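Uncharacterized protein ydaL (Escherichia coli, PDB 3QD7) is a stand-alone small MutS-related protein that binds DNA and has DNA endonuclease activity. Local coordinates at residues A[64-69]-A[103-107]; A[108-114]-A[126-131]. Residues are numbered along the deposited sequence.

Interaction 1 (A[64-69]-A[103-107]); sequences VFSFIQ and WLTEF
A middle portion of helix 57-73 (64-69) packs against residues 103-107, where helix 92-105 runs out and the chain turns extended at Phe107. CA atoms come nearest at Val64-Trp103 (8.0 Å) and Ile68-Phe107 (8.6 Å), so Val64 and Ile68, one turn apart, both point across. Phe107 (phi/psi -83/123, chi1 m) buries the most surface of these residues, 95 Å². Ile68, in the mm rotamer, lays CG2 3.8 Å from the Phe107 ring centroid, almost on the ring normal, as a CH-pi contact, and sets CD1 4.2 Å from Leu104 CD2. Phe65 CA lies at the edge of the Phe107 ring, 3.9 Å from Phe107 CZ, and Phe65 CD2 is 4.0 Å from Phe107 CZ, while Gln69 OE1 stands 3.8 Å from Phe107 CE1. Val64 (t) brings CG2 to 4.0 Å from Trp103 CE3, at the indole edge. No hydrogen bond crosses; Trp103 NE1 is bonded to Thr11 O. Phe9 meets both Phe65 and Phe107 edge-to-face. Helix 57-73 thus packs through apolar side chains on the end of helix 92-105 and the loop after it, on one face of the alpha/beta Smr domain's sheet.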
loop_
_atom_site.group_PDB
_atom_site.type_symbol
_atom_site.label_atom_id
_atom_site.label_comp_id
_atom_site.label_asym_id
_atom_site.label_seq_id
_atom_site.Cartn_x
_atom_site.Cartn_y
_atom_site.Cartn_z
ATOM N N VAL A 64 -0.289 -3.460 7.992
ATOM C CA VAL A 64 -1.008 -2.732 6.936
ATOM C C VAL A 64 -2.452 -2.457 7.387
ATOM O O VAL A 64 -2.968 -1.349 7.257
ATOM C CB VAL A 64 -0.946 -3.541 5.573
ATOM C CG1 VAL A 64 -1.917 -2.988 4.523
ATOM C CG2 VAL A 64 0.506 -3.583 5.040
ATOM N N PHE A 65 -3.091 -3.487 7.922
ATOM C CA PHE A 65 -4.451 -3.365 8.396
ATOM C C PHE A 65 -4.529 -2.311 9.481
ATOM O O PHE A 65 -5.319 -1.371 9.392
ATOM C CB PHE A 65 -4.944 -4.708 8.911
ATOM C CG PHE A 65 -6.335 -4.672 9.443
ATOM C CD1 PHE A 65 -6.569 -4.801 10.813
ATOM C CD2 PHE A 65 -7.416 -4.536 8.579
ATOM C CE1 PHE A 65 -7.871 -4.795 11.318
ATOM C CE2 PHE A 65 -8.729 -4.532 9.080
ATOM C CZ PHE A 65 -8.945 -4.650 10.450
ATOM N N SER A 66 -3.683 -2.453 10.494
ATOM C CA SER A 66 -3.661 -1.513 11.604
ATOM C C SER A 66 -3.289 -0.083 11.155
ATOM O O SER A 66 -3.877 0.902 11.607
ATOM C CB SER A 66 -2.674 -2.037 12.656
ATOM O OG SER A 66 -2.709 -1.216 13.801
ATOM N N PHE A 67 -2.305 0.024 10.259
ATOM C CA PHE A 67 -1.839 1.330 9.766
ATOM C C PHE A 67 -2.933 2.031 8.962
ATOM O O PHE A 67 -3.204 3.215 9.153
ATOM C CB PHE A 67 -0.574 1.147 8.907
ATOM C CG PHE A 67 -0.097 2.414 8.236
ATOM C CD1 PHE A 67 0.565 3.415 8.974
ATOM C CD2 PHE A 67 -0.284 2.595 6.853
ATOM C CE1 PHE A 67 1.034 4.590 8.341
ATOM C CE2 PHE A 67 0.188 3.761 6.219
ATOM C CZ PHE A 67 0.843 4.761 6.966
ATOM N N ILE A 68 -3.569 1.308 8.053
ATOM C CA ILE A 68 -4.631 1.939 7.269
ATOM C C ILE A 68 -5.829 2.369 8.145
ATOM O O ILE A 68 -6.355 3.485 7.991
ATOM C CB ILE A 68 -5.089 1.039 6.091
ATOM C CG1 ILE A 68 -3.910 0.790 5.141
ATOM C CG2 ILE A 68 -6.301 1.712 5.339
ATOM C CD1 ILE A 68 -3.441 2.030 4.392
ATOM N N GLN A 69 -6.239 1.512 9.080
ATOM C CA GLN A 69 -7.239 1.912 10.089
ATOM C C GLN A 69 -6.842 3.193 10.841
ATOM O O GLN A 69 -7.673 4.077 11.028
ATOM C CB GLN A 69 -7.494 0.796 11.113
ATOM C CG GLN A 69 -8.055 -0.534 10.538
ATOM C CD GLN A 69 -9.426 -0.408 9.852
ATOM O OE1 GLN A 69 -9.799 -1.248 9.018
ATOM N NE2 GLN A 69 -10.179 0.612 10.208
ATOM N N TRP A 103 -4.030 -6.284 -0.794
ATOM C CA TRP A 103 -4.638 -5.792 0.458
ATOM C C TRP A 103 -5.239 -4.401 0.338
ATOM O O TRP A 103 -6.300 -4.131 0.908
ATOM C CB TRP A 103 -3.627 -5.826 1.602
ATOM C CG TRP A 103 -3.154 -7.209 1.940
ATOM C CD1 TRP A 103 -3.794 -8.391 1.690
ATOM C CD2 TRP A 103 -1.937 -7.547 2.611
ATOM N NE1 TRP A 103 -3.041 -9.449 2.161
ATOM C CE2 TRP A 103 -1.899 -8.953 2.737
ATOM C CE3 TRP A 103 -0.897 -6.799 3.144
ATOM C CZ2 TRP A 103 -0.844 -9.620 3.362
ATOM C CZ3 TRP A 103 0.144 -7.454 3.766
ATOM C CH2 TRP A 103 0.174 -8.857 3.857
ATOM N N LEU A 104 -4.574 -3.521 -0.425
ATOM C CA LEU A 104 -5.055 -2.160 -0.546
ATOM C C LEU A 104 -6.379 -2.109 -1.277
ATOM O O LEU A 104 -7.216 -1.283 -0.938
ATOM C CB LEU A 104 -4.030 -1.228 -1.200
ATOM C CG LEU A 104 -2.746 -0.988 -0.418
ATOM C CD1 LEU A 104 -1.709 -0.201 -1.247
ATOM C CD2 LEU A 104 -3.027 -0.315 0.924
ATOM N N THR A 105 -6.587 -2.996 -2.265
ATOM C CA THR A 105 -7.864 -3.011 -3.000
ATOM C C THR A 105 -9.029 -3.503 -2.118
ATOM O O THR A 105 -10.200 -3.277 -2.447
ATOM C CB THR A 105 -7.825 -3.866 -4.277
ATOM O OG1 THR A 105 -7.732 -5.246 -3.913
ATOM C CG2 THR A 105 -6.632 -3.492 -5.191
ATOM N N GLU A 106 -8.709 -4.161 -1.005
ATOM C CA GLU A 106 -9.741 -4.716 -0.100
ATOM C C GLU A 106 -10.357 -3.708 0.892
ATOM O O GLU A 106 -11.401 -3.983 1.524
ATOM C CB GLU A 106 -9.180 -5.936 0.630
ATOM C CG GLU A 106 -9.031 -7.086 -0.318
ATOM C CD GLU A 106 -8.344 -8.285 0.275
ATOM O OE1 GLU A 106 -7.559 -8.143 1.208
ATOM O OE2 GLU A 106 -8.556 -9.391 -0.235
ATOM N N PHE A 107 -9.707 -2.554 1.033
ATOM C CA PHE A 107 -10.261 -1.451 1.777
ATOM C C PHE A 107 -11.219 -0.648 0.899
ATOM O O PHE A 107 -10.848 -0.131 -0.169
ATOM C CB PHE A 107 -9.140 -0.535 2.293
ATOM C CG PHE A 107 -8.281 -1.161 3.369
ATOM C CD1 PHE A 107 -8.712 -1.197 4.696
ATOM C CD2 PHE A 107 -7.028 -1.693 3.059
ATOM C CE1 PHE A 107 -7.936 -1.768 5.692
ATOM C CE2 PHE A 107 -6.231 -2.263 4.061
ATOM C CZ PHE A 107 -6.680 -2.296 5.379
#

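Interaction 2 (A[108-114]-A[126-131]); sequences DDVQAYC and CYVALR
Strands 110-114 and 126-130 run antiparallel, their axes 4.6 Å apart at 164°. Val110-Leu130 (CA-CA 4.8 Å) and Tyr113-Val128 (4.3 Å) are non-hydrogen-bonded pairs, and Cys114-Tyr127 (5.6 Å) is a hydrogen-bonded one. Between the first two, Gln111 and Ala112 share Ala129 as their opposite: a beta bulge, with Gln111 at helical phi/psi -90/-38. Gln111 N donates to Ala129 O (2.9 Å), and Ala129 N to Ala112 O (2.8 Å). Beyond the bulge Cys114 N reaches Tyr127 O (3.1 Å) and Tyr127 N reaches Cys114 O (3.0 Å). At the open end Arg131 N gives a nearly linear bond to Asp109 O (2.7 Å), and Arg131 NH1 makes salt bridges to Asp109 OD1 (2.8 Å) and Asp108 OD2 (3.2 Å). Outward backbone groups are used too: Gln111 and Tyr113 bond to Arg28 and Phe26, Val128 and Leu130 to Val79 and Arg77. Val110 CG2 packs on Leu130 CD1 (3.9 Å) and Val128 CG1 (4.1 Å). On the other face, Cys114 SG (chi1 p) sits at the edge of the Tyr127 ring, 4.1 Å from Tyr127 CD2, and Tyr127 OH bonds to His120 ND1. The pair forms a bulged beta hairpin in the interior of the mixed sheet of the Smr domain.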
loop_
_atom_site.group_PDB
_atom_site.type_symbol
_atom_site.label_atom_id
_atom_site.label_comp_id
_atom_site.label_asym_id
_atom_site.label_seq_id
_atom_site.Cartn_x
_atom_site.Cartn_y
_atom_site.Cartn_z
ATOM N N ASP A 108 -12.447 -0.524 1.366
ATOM C CA ASP A 108 -13.408 0.392 0.771
ATOM C C ASP A 108 -12.879 1.839 0.566
ATOM O O ASP A 108 -13.222 2.480 -0.425
ATOM C CB ASP A 108 -14.694 0.416 1.622
ATOM C CG ASP A 108 -15.901 0.790 0.817
ATOM O OD1 ASP A 108 -16.133 0.156 -0.240
ATOM O OD2 ASP A 108 -16.607 1.723 1.235
ATOM N N ASP A 109 -12.037 2.334 1.480
ATOM C CA ASP A 109 -11.593 3.747 1.463
ATOM C C ASP A 109 -10.298 4.030 0.650
ATOM O O ASP A 109 -9.851 5.189 0.550
ATOM C CB ASP A 109 -11.429 4.278 2.882
ATOM C CG ASP A 109 -12.744 4.326 3.656
ATOM O OD1 ASP A 109 -13.678 5.044 3.243
ATOM O OD2 ASP A 109 -12.846 3.656 4.693
ATOM N N VAL A 110 -9.717 2.991 0.068
ATOM C CA VAL A 110 -8.571 3.143 -0.813
ATOM C C VAL A 110 -9.088 3.492 -2.222
ATOM O O VAL A 110 -9.821 2.716 -2.837
ATOM C CB VAL A 110 -7.693 1.853 -0.822
ATOM C CG1 VAL A 110 -6.772 1.774 -2.064
ATOM C CG2 VAL A 110 -6.879 1.765 0.443
ATOM N N GLN A 111 -8.708 4.664 -2.713
ATOM C CA GLN A 111 -9.155 5.135 -4.045
ATOM C C GLN A 111 -8.211 4.703 -5.166
ATOM O O GLN A 111 -8.644 4.414 -6.277
ATOM C CB GLN A 111 -9.284 6.662 -4.077
ATOM C CG GLN A 111 -10.222 7.269 -3.032
ATOM C CD GLN A 111 -9.924 8.740 -2.768
ATOM O OE1 GLN A 111 -10.820 9.597 -2.827
ATOM N NE2 GLN A 111 -8.671 9.042 -2.486
ATOM N N ALA A 112 -6.910 4.714 -4.879
ATOM C CA ALA A 112 -5.903 4.456 -5.875
ATOM C C ALA A 112 -4.568 4.199 -5.194
ATOM O O ALA A 112 -4.371 4.568 -4.043
ATOM C CB ALA A 112 -5.781 5.686 -6.830
ATOM N N TYR A 113 -3.641 3.595 -5.924
ATOM C CA TYR A 113 -2.248 3.578 -5.541
ATOM C C TYR A 113 -1.374 3.531 -6.792
ATOM O O TYR A 113 -1.864 3.247 -7.907
ATOM C CB TYR A 113 -1.907 2.444 -4.547
ATOM C CG TYR A 113 -2.202 1.021 -5.006
ATOM C CD1 TYR A 113 -1.402 0.387 -5.920
ATOM C CD2 TYR A 113 -3.276 0.305 -4.469
ATOM C CE1 TYR A 113 -1.664 -0.899 -6.331
ATOM C CE2 TYR A 113 -3.536 -1.013 -4.875
ATOM C CZ TYR A 113 -2.729 -1.595 -5.803
ATOM O OH TYR A 113 -2.967 -2.873 -6.215
ATOM N N CYS A 114 -0.088 3.830 -6.603
ATOM C CA CYS A 114 0.905 3.729 -7.684
ATOM C C CYS A 114 2.325 3.717 -7.114
ATOM O O CYS A 114 2.546 4.104 -5.973
ATOM C CB CYS A 114 0.750 4.866 -8.683
ATOM S SG CYS A 114 1.277 6.451 -8.002
ATOM N N CYS A 126 5.032 2.427 -2.365
ATOM C CA CYS A 126 3.923 2.976 -3.131
ATOM C C CYS A 126 3.112 4.024 -2.369
ATOM O O CYS A 126 2.977 3.968 -1.133
ATOM C CB CYS A 126 3.031 1.870 -3.714
ATOM S SG CYS A 126 2.097 0.997 -2.484
ATOM N N TYR A 127 2.622 4.991 -3.135
ATOM C CA TYR A 127 1.713 6.040 -2.696
ATOM C C TYR A 127 0.349 5.436 -2.686
ATOM O O TYR A 127 0.010 4.689 -3.606
ATOM C CB TYR A 127 1.651 7.158 -3.746
ATOM C CG TYR A 127 2.911 7.945 -3.893
ATOM C CD1 TYR A 127 3.738 8.153 -2.798
ATOM C CD2 TYR A 127 3.274 8.514 -5.120
ATOM C CE1 TYR A 127 4.885 8.883 -2.896
ATOM C CE2 TYR A 127 4.437 9.255 -5.229
ATOM C CZ TYR A 127 5.231 9.432 -4.100
ATOM O OH TYR A 127 6.382 10.154 -4.146
ATOM N N VAL A 128 -0.464 5.809 -1.709
ATOM C CA VAL A 128 -1.819 5.321 -1.634
ATOM C C VAL A 128 -2.756 6.523 -1.417
ATOM O O VAL A 128 -2.516 7.356 -0.529
ATOM C CB VAL A 128 -1.981 4.275 -0.469
ATOM C CG1 VAL A 128 -3.393 3.671 -0.437
ATOM C CG2 VAL A 128 -0.907 3.196 -0.524
ATOM N N ALA A 129 -3.817 6.611 -2.226
ATOM C CA ALA A 129 -4.836 7.645 -2.029
ATOM C C ALA A 129 -5.960 7.099 -1.150
ATOM O O ALA A 129 -6.501 6.028 -1.417
ATOM C CB ALA A 129 -5.383 8.161 -3.364
ATOM N N LEU A 130 -6.295 7.858 -0.115
ATOM C CA LEU A 130 -7.306 7.458 0.853
ATOM C C LEU A 130 -8.486 8.435 0.794
ATOM O O LEU A 130 -8.284 9.650 0.745
ATOM C CB LEU A 130 -6.693 7.452 2.264
ATOM C CG LEU A 130 -6.110 6.195 2.932
ATOM C CD1 LEU A 130 -5.601 5.126 2.033
ATOM C CD2 LEU A 130 -5.041 6.557 3.893
ATOM N N ARG A 131 -9.704 7.905 0.784
ATOM C CA ARG A 131 -10.946 8.716 0.842
ATOM C C ARG A 131 -11.028 9.413 2.210
ATOM O O ARG A 131 -10.779 8.794 3.243
ATOM C CB ARG A 131 -12.151 7.806 0.629
ATOM C CG ARG A 131 -13.497 8.471 0.507
ATOM C CD ARG A 131 -14.563 7.489 1.027
ATOM N NE ARG A 131 -15.092 6.664 -0.046
ATOM C CZ ARG A 131 -15.564 5.426 0.075
ATOM N NH1 ARG A 131 -15.567 4.779 1.238
ATOM N NH2 ARG A 131 -16.019 4.817 -1.009
#

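Along the chain interaction 1 closes before interaction 2 opens, Phe107 leading directly into Asp108, and their centres lie 10 Å apart. Leu104 joins them: it belongs to the helix contact, yet its CD1 packs 3.6 Å from both Val128 CG2 and Tyr113 CD2, and its O lies 3.2 Å from Val110 CB. Helix 92-105 covers the sheet face that carries Val110, Tyr113 and Val128, and helix 57-73 lies beside it over strands 78-82 and 49-51, while helix 37-40 packs on the opposite face. From strand 49-51 onward the elements follow a beta-alpha-beta-alpha-beta-beta order, with the hairpin of interaction 2 completing it. Both contacts lie in the Smr domain, which accounts for much of this fragment of the endonuclease.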